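Local coordinates for diguanylate cyclase (Xanthomonas campestris pv. campestris, PDB 5H5O), which binds cyclic GMP through its cyclic nucleotide-binding domain, the part described here, and probably makes cyclic di-GMP from two GTP molecules, at residues 38-43 with 88-93. Sequence-based numbering, arbitrary orientation.
Sequences QMFIVV and SRLIEL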
ATOM      1  N   GLN A  38      -8.069   2.143  13.751  1.00 21.95           N
ATOM      2  CA  GLN A  38      -7.278   1.017  14.228  1.00 29.28           C
ATOM      3  C   GLN A  38      -7.416  -0.145  13.275  1.00 23.73           C
ATOM      4  O   GLN A  38      -8.418  -0.254  12.573  1.00 28.98           O
ATOM      5  CB  GLN A  38      -7.709   0.588  15.631  1.00 30.05           C
ATOM      6  CG  GLN A  38      -9.142   0.228  15.700  1.00 38.56           C
ATOM      7  CD  GLN A  38      -9.976   1.318  16.303  1.00 44.53           C
ATOM      8  OE1 GLN A  38     -10.490   2.187  15.597  1.00 44.27           O
ATOM      9  NE2 GLN A  38     -10.128   1.277  17.625  1.00 43.86           N
HETATM   10  N   MSE A  39      -6.393  -0.999  13.233  1.00 23.38           N
HETATM   11  CA  MSE A  39      -6.479  -2.239  12.482  1.00 19.90           C
HETATM   12  C   MSE A  39      -6.567  -3.387  13.464  1.00 25.47           C
HETATM   13  O   MSE A  39      -6.362  -3.207  14.672  1.00 30.29           O
HETATM   14  CB  MSE A  39      -5.258  -2.450  11.598  1.00 19.19           C
HETATM   15  CG  MSE A  39      -3.965  -2.605  12.370  1.00 23.10           C
HETATM   16 SE   MSE A  39      -2.555  -3.204  11.185  0.44 32.86          SE
HETATM   17  CE  MSE A  39      -3.058  -5.073  10.972  1.00 27.61           C
ATOM     18  N   PHE A  40      -6.838  -4.572  12.936  1.00 22.25           N
ATOM     19  CA  PHE A  40      -7.038  -5.750  13.772  1.00 23.48           C
ATOM     20  C   PHE A  40      -6.363  -6.995  13.226  1.00 26.41           C
ATOM     21  O   PHE A  40      -6.304  -7.200  12.019  1.00 24.62           O
ATOM     22  CB  PHE A  40      -8.531  -6.025  13.914  1.00 22.87           C
ATOM     23  CG  PHE A  40      -9.277  -4.920  14.580  1.00 29.28           C
ATOM     24  CD1 PHE A  40      -9.348  -4.856  15.965  1.00 27.98           C
ATOM     25  CD2 PHE A  40      -9.898  -3.930  13.827  1.00 16.97           C
ATOM     26  CE1 PHE A  40     -10.035  -3.823  16.590  1.00 31.38           C
ATOM     27  CE2 PHE A  40     -10.582  -2.901  14.443  1.00 24.87           C
ATOM     28  CZ  PHE A  40     -10.649  -2.844  15.826  1.00 27.34           C
ATOM     29  N   ILE A  41      -5.873  -7.845  14.123  1.00 25.87           N
ATOM     30  CA  ILE A  41      -5.448  -9.182  13.721  1.00 26.31           C
ATOM     31  C   ILE A  41      -6.263 -10.258  14.456  1.00 26.93           C
ATOM     32  O   ILE A  41      -6.364 -10.248  15.697  1.00 19.02           O
ATOM     33  CB  ILE A  41      -3.932  -9.404  13.957  1.00 20.61           C
ATOM     34  CG1 ILE A  41      -3.103  -8.267  13.327  1.00 24.57           C
ATOM     35  CG2 ILE A  41      -3.522 -10.747  13.414  1.00 15.95           C
ATOM     36  CD1 ILE A  41      -1.764  -7.994  14.023  1.00 16.83           C
ATOM     37  N   VAL A  42      -6.856 -11.170  13.695  1.00 25.21           N
ATOM     38  CA  VAL A  42      -7.547 -12.313  14.292  1.00 18.80           C
ATOM     39  C   VAL A  42      -6.528 -13.277  14.915  1.00 22.37           C
ATOM     40  O   VAL A  42      -5.580 -13.706  14.249  1.00 19.71           O
ATOM     41  CB  VAL A  42      -8.377 -13.088  13.244  1.00 20.50           C
ATOM     42  CG1 VAL A  42      -9.273 -14.157  13.917  1.00 12.28           C
ATOM     43  CG2 VAL A  42      -9.227 -12.124  12.383  1.00 18.40           C
ATOM     44  N   VAL A  43      -6.705 -13.633  16.185  1.00 21.90           N
ATOM     45  CA  VAL A  43      -5.874 -14.716  16.736  1.00 17.51           C
ATOM     46  C   VAL A  43      -6.682 -15.953  17.148  1.00 18.79           C
ATOM     47  O   VAL A  43      -6.140 -17.042  17.234  1.00 26.35           O
ATOM     48  CB  VAL A  43      -4.953 -14.258  17.878  1.00 21.74           C
ATOM     49  CG1 VAL A  43      -4.071 -13.062  17.424  1.00 20.18           C
ATOM     50  CG2 VAL A  43      -5.749 -13.925  19.120  1.00 18.59           C
ATOM     51  N   SER A  88     -14.534 -14.665  19.275  1.00 29.06           N
ATOM     52  CA  SER A  88     -13.247 -14.428  18.644  1.00 21.76           C
ATOM     53  C   SER A  88     -12.345 -13.598  19.529  1.00 23.51           C
ATOM     54  O   SER A  88     -12.808 -12.893  20.425  1.00 23.00           O
ATOM     55  CB  SER A  88     -13.448 -13.720  17.298  1.00 22.87           C
ATOM     56  OG  SER A  88     -14.018 -14.604  16.361  1.00 27.46           O
ATOM     57  N   ARG A  89     -11.047 -13.677  19.278  1.00 20.18           N
ATOM     58  CA  ARG A  89     -10.113 -12.809  19.982  1.00 17.46           C
ATOM     59  C   ARG A  89      -9.242 -12.144  18.938  1.00 16.84           C
ATOM     60  O   ARG A  89      -8.858 -12.773  17.949  1.00 22.24           O
ATOM     61  CB  ARG A  89      -9.244 -13.593  20.963  1.00 18.43           C
ATOM     62  CG  ARG A  89      -9.963 -14.132  22.177  1.00 27.21           C
ATOM     63  CD  ARG A  89      -9.011 -14.997  22.970  1.00 30.77           C
ATOM     64  NE  ARG A  89      -9.386 -15.074  24.370  1.00 52.01           N
ATOM     65  CZ  ARG A  89      -8.782 -15.855  25.257  1.00 48.14           C
ATOM     66  NH1 ARG A  89      -7.772 -16.623  24.873  1.00 36.49           N
ATOM     67  NH2 ARG A  89      -9.195 -15.869  26.518  1.00 54.21           N
ATOM     68  N   LEU A  90      -8.928 -10.873  19.180  1.00 27.37           N
ATOM     69  CA  LEU A  90      -8.244 -10.036  18.210  1.00 20.87           C
ATOM     70  C   LEU A  90      -7.098  -9.293  18.853  1.00 26.03           C
ATOM     71  O   LEU A  90      -7.161  -8.941  20.034  1.00 24.27           O
ATOM     72  CB  LEU A  90      -9.212  -8.997  17.648  1.00 22.82           C
ATOM     73  CG  LEU A  90     -10.561  -9.435  17.077  1.00 22.50           C
ATOM     74  CD1 LEU A  90     -11.358  -8.231  16.620  1.00 21.63           C
ATOM     75  CD2 LEU A  90     -10.369 -10.375  15.916  1.00 21.11           C
ATOM     76  N   ILE A  91      -6.050  -9.046  18.072  1.00 24.87           N
ATOM     77  CA  ILE A  91      -5.109  -7.980  18.414  1.00 25.09           C
ATOM     78  C   ILE A  91      -5.664  -6.677  17.847  1.00 26.72           C
ATOM     79  O   ILE A  91      -5.985  -6.586  16.658  1.00 20.10           O
ATOM     80  CB  ILE A  91      -3.719  -8.217  17.812  1.00 29.44           C
ATOM     81  CG1 ILE A  91      -3.084  -9.477  18.418  1.00 23.97           C
ATOM     82  CG2 ILE A  91      -2.814  -6.974  18.017  1.00 21.27           C
ATOM     83  CD1 ILE A  91      -2.039 -10.089  17.506  1.00 21.73           C
ATOM     84  N   GLU A  92      -5.804  -5.678  18.708  1.00 24.71           N
ATOM     85  CA  GLU A  92      -6.230  -4.355  18.281  1.00 22.95           C
ATOM     86  C   GLU A  92      -5.041  -3.395  18.325  1.00 29.69           C
ATOM     87  O   GLU A  92      -4.430  -3.195  19.374  1.00 23.18           O
ATOM     88  CB  GLU A  92      -7.358  -3.865  19.172  1.00 23.23           C
ATOM     89  CG  GLU A  92      -7.854  -2.458  18.894  1.00 38.36           C
ATOM     90  CD  GLU A  92      -8.963  -2.054  19.854  1.00 36.51           C
ATOM     91  OE1 GLU A  92     -10.033  -2.694  19.847  1.00 39.23           O
ATOM     92  OE2 GLU A  92      -8.756  -1.100  20.623  1.00 39.61           O
ATOM     93  N   LEU A  93      -4.719  -2.806  17.175  1.00 22.90           N
ATOM     94  CA  LEU A  93      -3.569  -1.920  17.049  1.00 25.00           C
ATOM     95  C   LEU A  93      -4.023  -0.500  16.690  1.00 21.77           C
ATOM     96  O   LEU A  93      -4.536  -0.260  15.601  1.00 18.59           O
ATOM     97  CB  LEU A  93      -2.644  -2.480  15.977  1.00 27.01           C
ATOM     98  CG  LEU A  93      -1.125  -2.277  15.927  1.00 34.70           C
ATOM     99  CD1 LEU A  93      -0.791  -1.118  15.072  1.00 26.62           C
ATOM    100  CD2 LEU A  93      -0.434  -2.184  17.298  1.00 26.16           C
TER
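M39 to V42 pair with L93 to L90 as neighbouring antiparallel strands in the β-roll of the cyclic nucleotide-binding domain, a cupin-type fold; the N-to-C directions of the strands differ by 147°. M39/L93 and I41/I91 are hydrogen-bonded pairs, each closed by two N-H···O bonds, the shortest from I91 N to I41 O at 2.7 Å, and V43 N adds a fifth to R89 O. F40/E92, between them, and V42/L90, between I41/I91 and the V43 to R89 bond, are non-hydrogen-bonded pairs; F40 CA also approaches I91 O (3.2 Å) in a CA-H···O contact.

Apolar packing divides between two faces. On one, M39 lies alongside L93, and I41 alongside I91, with I41 CB and I91 CB 4.0 Å apart; helix 8-17 covers this face through F14. V43 crosses I91 at roughly a right angle, CG1 meeting I91 CD1 at 3.6 Å. On the other, L90 CD1 touches F40 CD1 and L90 CD2 reaches V42 CA; L29 of strand 28-30 touches both F40 and L90.

E92 shares this second face with F40. Its CG is anti to the backbone N (chi1 177°) and its chain runs beside F40. The carboxylate, salt-bridged to R21 through OE2, stands 89° to the ring, with OE1 in the ring plane 3.4 Å from F40 CE1.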